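Local coordinates for Rod shape determining protein RodA (PDB 6BAR) that probably polymerises lipid-linked disaccharide-peptide precursors into peptidoglycan glycan strands for cell wall elongation, as a membrane glycosyltransferase of the SEDS family, at residues A[114-122]-A[135-143]. Residues are numbered along the deposited sequence; the frame is centred on the assembly and turned at random.
Sequences LLLALAKAL and LPALLTLPV
Leu-118 sends CD1 between Leu-139 and Pro-136. Leu-118 CD1 lies 3.8 Å from Leu-139 CD1, the two side chains meeting at a slant, and also touches CA and CB of Pro-136. Leu-114, one turn earlier, reaches across with both methyls. Leu-114 CD1 lies against the carbonyl O and CB of Leu-139, while Leu-114 CD2 is 3.9 Å from Thr-140 OG1, the side chains of Leu-114 and Thr-140 being roughly perpendicular. CG of Leu-114 stands anti to the backbone N (chi1 -176°), which carries the fork over to Thr-140. At the other end, Leu-135 CD2 packs 3.9 Å from Leu-122 CD2, the side chains running past each other in opposite senses. The same methyl lies against CB and the carbonyl O of Ala-121.

Behind these contacts, Thr-140 OG1 donates a hydrogen bond to Pro-136 O (2.8 Å), with a C=O...donor angle of 147° and the donor tilted 26° from the carbonyl plane. The backbone N of Thr-140 reaches that oxygen from the opposite face of the carbonyl plane, so two donors grip it. A valine in place of Thr-140 has no hydroxyl, and would probably leave Pro-136 O held by the backbone N alone. Tyr-73 of helix 69-86 hydrogen-bonds Leu-139 O, and Val-163 of helix 153-170 packs on Leu-114, Leu-118 and Thr-140.

The segments belong to successive helices, 106-121 and 131-148, and run antiparallel, with axes 10.6 Å apart. No hydrogen bond crosses between them. Their association in this membrane protein therefore rests on apolar contact, with the threonine hydroxyl turned back to its own helix.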
ATOM      1  N   LEU A 114       0.144  -4.155  10.695  1.00 82.10           N
ATOM      2  CA  LEU A 114       0.802  -5.454  10.613  1.00 81.45           C
ATOM      3  C   LEU A 114       2.259  -5.310  10.203  1.00 91.59           C
ATOM      4  O   LEU A 114       3.121  -6.018  10.734  1.00 90.58           O
ATOM      5  CB  LEU A 114       0.071  -6.380   9.640  1.00 80.91           C
ATOM      6  CG  LEU A 114       0.648  -7.805   9.587  1.00 70.50           C
ATOM      7  CD1 LEU A 114       0.670  -8.429  10.973  1.00 73.96           C
ATOM      8  CD2 LEU A 114      -0.137  -8.682   8.629  1.00 94.85           C
ATOM      9  N   LEU A 115       2.560  -4.402   9.267  1.00 97.77           N
ATOM     10  CA  LEU A 115       3.956  -4.177   8.899  1.00 87.93           C
ATOM     11  C   LEU A 115       4.773  -3.740  10.109  1.00 84.77           C
ATOM     12  O   LEU A 115       5.842  -4.300  10.383  1.00 94.79           O
ATOM     13  CB  LEU A 115       4.050  -3.150   7.768  1.00 94.97           C
ATOM     14  CG  LEU A 115       3.705  -3.657   6.362  1.00 83.42           C
ATOM     15  CD1 LEU A 115       3.791  -2.540   5.334  1.00 91.29           C
ATOM     16  CD2 LEU A 115       4.616  -4.810   5.969  1.00 88.79           C
ATOM     17  N   LEU A 116       4.261  -2.771  10.875  1.00 98.80           N
ATOM     18  CA  LEU A 116       4.971  -2.308  12.069  1.00 88.68           C
ATOM     19  C   LEU A 116       5.105  -3.415  13.109  1.00 87.89           C
ATOM     20  O   LEU A 116       6.190  -3.630  13.665  1.00 96.72           O
ATOM     21  CB  LEU A 116       4.262  -1.098  12.672  1.00 81.70           C
ATOM     22  CG  LEU A 116       4.484   0.204  11.904  1.00 96.93           C
ATOM     23  CD1 LEU A 116       3.672   1.353  12.489  1.00 95.43           C
ATOM     24  CD2 LEU A 116       5.964   0.536  11.897  1.00 91.11           C
ATOM     25  N   ALA A 117       4.009  -4.123  13.396  1.00 79.31           N
ATOM     26  CA  ALA A 117       4.031  -5.155  14.428  1.00 82.09           C
ATOM     27  C   ALA A 117       5.004  -6.272  14.074  1.00 82.99           C
ATOM     28  O   ALA A 117       5.779  -6.724  14.922  1.00 90.37           O
ATOM     29  CB  ALA A 117       2.622  -5.712  14.643  1.00 88.68           C
ATOM     30  N   LEU A 118       4.985  -6.729  12.819  1.00 89.53           N
ATOM     31  CA  LEU A 118       5.880  -7.808  12.422  1.00 91.67           C
ATOM     32  C   LEU A 118       7.328  -7.338  12.387  1.00 89.71           C
ATOM     33  O   LEU A 118       8.231  -8.074  12.807  1.00 96.20           O
ATOM     34  CB  LEU A 118       5.451  -8.369  11.067  1.00 90.64           C
ATOM     35  CG  LEU A 118       5.832  -9.833  10.812  1.00108.21           C
ATOM     36  CD1 LEU A 118       5.287 -10.737  11.915  1.00106.69           C
ATOM     37  CD2 LEU A 118       5.342 -10.296   9.452  1.00 84.43           C
ATOM     38  N   ALA A 119       7.571  -6.110  11.917  1.00 87.74           N
ATOM     39  CA  ALA A 119       8.933  -5.587  11.917  1.00 90.24           C
ATOM     40  C   ALA A 119       9.496  -5.511  13.330  1.00102.85           C
ATOM     41  O   ALA A 119      10.637  -5.924  13.569  1.00108.47           O
ATOM     42  CB  ALA A 119       8.976  -4.213  11.248  1.00 83.97           C
ATOM     43  N   LYS A 120       8.709  -4.998  14.284  1.00100.51           N
ATOM     44  CA  LYS A 120       9.206  -4.873  15.654  1.00 85.59           C
ATOM     45  C   LYS A 120       9.375  -6.239  16.310  1.00 87.07           C
ATOM     46  O   LYS A 120      10.402  -6.502  16.944  1.00107.56           O
ATOM     47  CB  LYS A 120       8.276  -3.988  16.489  1.00 74.92           C
ATOM     48  CG  LYS A 120       8.755  -3.771  17.928  1.00 90.67           C
ATOM     49  CD  LYS A 120       7.733  -3.003  18.774  1.00106.10           C
ATOM     50  CE  LYS A 120       8.236  -2.764  20.206  1.00112.99           C
ATOM     51  NZ  LYS A 120       7.264  -2.001  21.051  1.00102.87           N
ATOM     52  N   ALA A 121       8.393  -7.129  16.170  1.00 85.31           N
ATOM     53  CA  ALA A 121       8.527  -8.436  16.797  1.00 87.02           C
ATOM     54  C   ALA A 121       9.562  -9.323  16.115  1.00 92.81           C
ATOM     55  O   ALA A 121       9.898 -10.372  16.669  1.00101.28           O
ATOM     56  CB  ALA A 121       7.175  -9.159  16.829  1.00 93.64           C
ATOM     57  N   LEU A 122      10.084  -8.947  14.946  1.00100.82           N
ATOM     58  CA  LEU A 122      11.037  -9.814  14.261  1.00109.01           C
ATOM     59  C   LEU A 122      12.437  -9.209  14.160  1.00 98.51           C
ATOM     60  O   LEU A 122      13.156  -9.481  13.198  1.00 97.69           O
ATOM     61  CB  LEU A 122      10.520 -10.196  12.870  1.00114.39           C
ATOM     62  CG  LEU A 122       9.573 -11.405  12.765  1.00106.32           C
ATOM     63  CD1 LEU A 122       9.258 -11.740  11.312  1.00103.56           C
ATOM     64  CD2 LEU A 122      10.142 -12.624  13.482  1.00119.43           C
ATOM     65  N   LEU A 135       4.908 -17.105  14.971  1.00123.85           N
ATOM     66  CA  LEU A 135       4.773 -15.672  15.232  1.00123.98           C
ATOM     67  C   LEU A 135       4.214 -14.926  14.028  1.00112.40           C
ATOM     68  O   LEU A 135       3.172 -14.258  14.177  1.00107.93           O
ATOM     69  CB  LEU A 135       6.115 -15.091  15.704  1.00111.93           C
ATOM     70  CG  LEU A 135       6.182 -13.625  16.117  1.00104.81           C
ATOM     71  CD1 LEU A 135       5.340 -13.340  17.359  1.00101.17           C
ATOM     72  CD2 LEU A 135       7.631 -13.258  16.360  1.00108.97           C
ATOM     73  N   PRO A 136       4.802 -15.009  12.824  1.00100.96           N
ATOM     74  CA  PRO A 136       4.139 -14.381  11.668  1.00105.13           C
ATOM     75  C   PRO A 136       2.773 -14.974  11.387  1.00112.19           C
ATOM     76  O   PRO A 136       1.862 -14.244  10.977  1.00110.35           O
ATOM     77  CB  PRO A 136       5.111 -14.635  10.509  1.00103.96           C
ATOM     78  CG  PRO A 136       6.384 -15.025  11.136  1.00110.06           C
ATOM     79  CD  PRO A 136       6.047 -15.691  12.422  1.00 99.18           C
ATOM     80  N   ALA A 137       2.603 -16.278  11.612  1.00107.25           N
ATOM     81  CA  ALA A 137       1.295 -16.903  11.450  1.00 88.79           C
ATOM     82  C   ALA A 137       0.261 -16.285  12.382  1.00 87.21           C
ATOM     83  O   ALA A 137      -0.793 -15.827  11.934  1.00109.82           O
ATOM     84  CB  ALA A 137       1.398 -18.410  11.693  1.00 94.20           C
ATOM     85  N   LEU A 138       0.516 -16.294  13.691  1.00 98.44           N
ATOM     86  CA  LEU A 138      -0.518 -15.804  14.597  1.00 92.04           C
ATOM     87  C   LEU A 138      -0.670 -14.294  14.547  1.00 95.02           C
ATOM     88  O   LEU A 138      -1.656 -13.774  15.080  1.00104.83           O
ATOM     89  CB  LEU A 138      -0.247 -16.247  16.037  1.00102.28           C
ATOM     90  CG  LEU A 138       1.047 -15.841  16.748  1.00115.97           C
ATOM     91  CD1 LEU A 138       0.898 -14.547  17.555  1.00112.36           C
ATOM     92  CD2 LEU A 138       1.510 -16.990  17.631  1.00110.37           C
ATOM     93  N   LEU A 139       0.265 -13.576  13.930  1.00 94.57           N
ATOM     94  CA  LEU A 139       0.065 -12.147  13.747  1.00 96.38           C
ATOM     95  C   LEU A 139      -0.627 -11.801  12.433  1.00 97.07           C
ATOM     96  O   LEU A 139      -1.264 -10.745  12.350  1.00 94.70           O
ATOM     97  CB  LEU A 139       1.406 -11.411  13.833  1.00103.15           C
ATOM     98  CG  LEU A 139       2.013 -11.323  15.234  1.00 93.90           C
ATOM     99  CD1 LEU A 139       3.298 -10.535  15.162  1.00 96.77           C
ATOM    100  CD2 LEU A 139       1.035 -10.681  16.214  1.00 92.23           C
ATOM    101  N   THR A 140      -0.531 -12.662  11.414  1.00110.79           N
ATOM    102  CA  THR A 140      -1.145 -12.422  10.112  1.00105.95           C
ATOM    103  C   THR A 140      -2.517 -13.063   9.967  1.00 95.01           C
ATOM    104  O   THR A 140      -3.400 -12.483   9.325  1.00 92.74           O
ATOM    105  CB  THR A 140      -0.238 -12.951   8.994  1.00 95.22           C
ATOM    106  OG1 THR A 140       1.055 -12.343   9.088  1.00 84.14           O
ATOM    107  CG2 THR A 140      -0.842 -12.649   7.621  1.00 85.42           C
ATOM    108  N   LEU A 141      -2.714 -14.256  10.525  1.00 97.13           N
ATOM    109  CA  LEU A 141      -3.965 -14.969  10.299  1.00100.37           C
ATOM    110  C   LEU A 141      -5.191 -14.194  10.760  1.00 97.60           C
ATOM    111  O   LEU A 141      -6.178 -14.184  10.012  1.00 92.56           O
ATOM    112  CB  LEU A 141      -3.903 -16.358  10.947  1.00 97.89           C
ATOM    113  CG  LEU A 141      -3.025 -17.364  10.195  1.00 97.86           C
ATOM    114  CD1 LEU A 141      -3.044 -18.714  10.882  1.00100.63           C
ATOM    115  CD2 LEU A 141      -3.451 -17.495   8.736  1.00 93.49           C
ATOM    116  N   PRO A 142      -5.217 -13.537  11.927  1.00104.43           N
ATOM    117  CA  PRO A 142      -6.408 -12.727  12.244  1.00 82.00           C
ATOM    118  C   PRO A 142      -6.705 -11.669  11.193  1.00 93.03           C
ATOM    119  O   PRO A 142      -7.871 -11.475  10.825  1.00 91.69           O
ATOM    120  CB  PRO A 142      -6.053 -12.111  13.605  1.00 90.58           C
ATOM    121  CG  PRO A 142      -5.083 -13.061  14.201  1.00 87.93           C
ATOM    122  CD  PRO A 142      -4.252 -13.531  13.043  1.00 96.12           C
ATOM    123  N   VAL A 143      -5.672 -11.018  10.654  1.00100.69           N
ATOM    124  CA  VAL A 143      -5.889  -9.977   9.651  1.00 89.49           C
ATOM    125  C   VAL A 143      -6.426 -10.580   8.358  1.00 90.09           C
ATOM    126  O   VAL A 143      -7.431 -10.112   7.815  1.00 95.56           O
ATOM    127  CB  VAL A 143      -4.597  -9.177   9.409  1.00 86.01           C
ATOM    128  CG1 VAL A 143      -4.849  -8.045   8.422  1.00 81.04           C
ATOM    129  CG2 VAL A 143      -4.065  -8.631  10.722  1.00 91.86           C
TER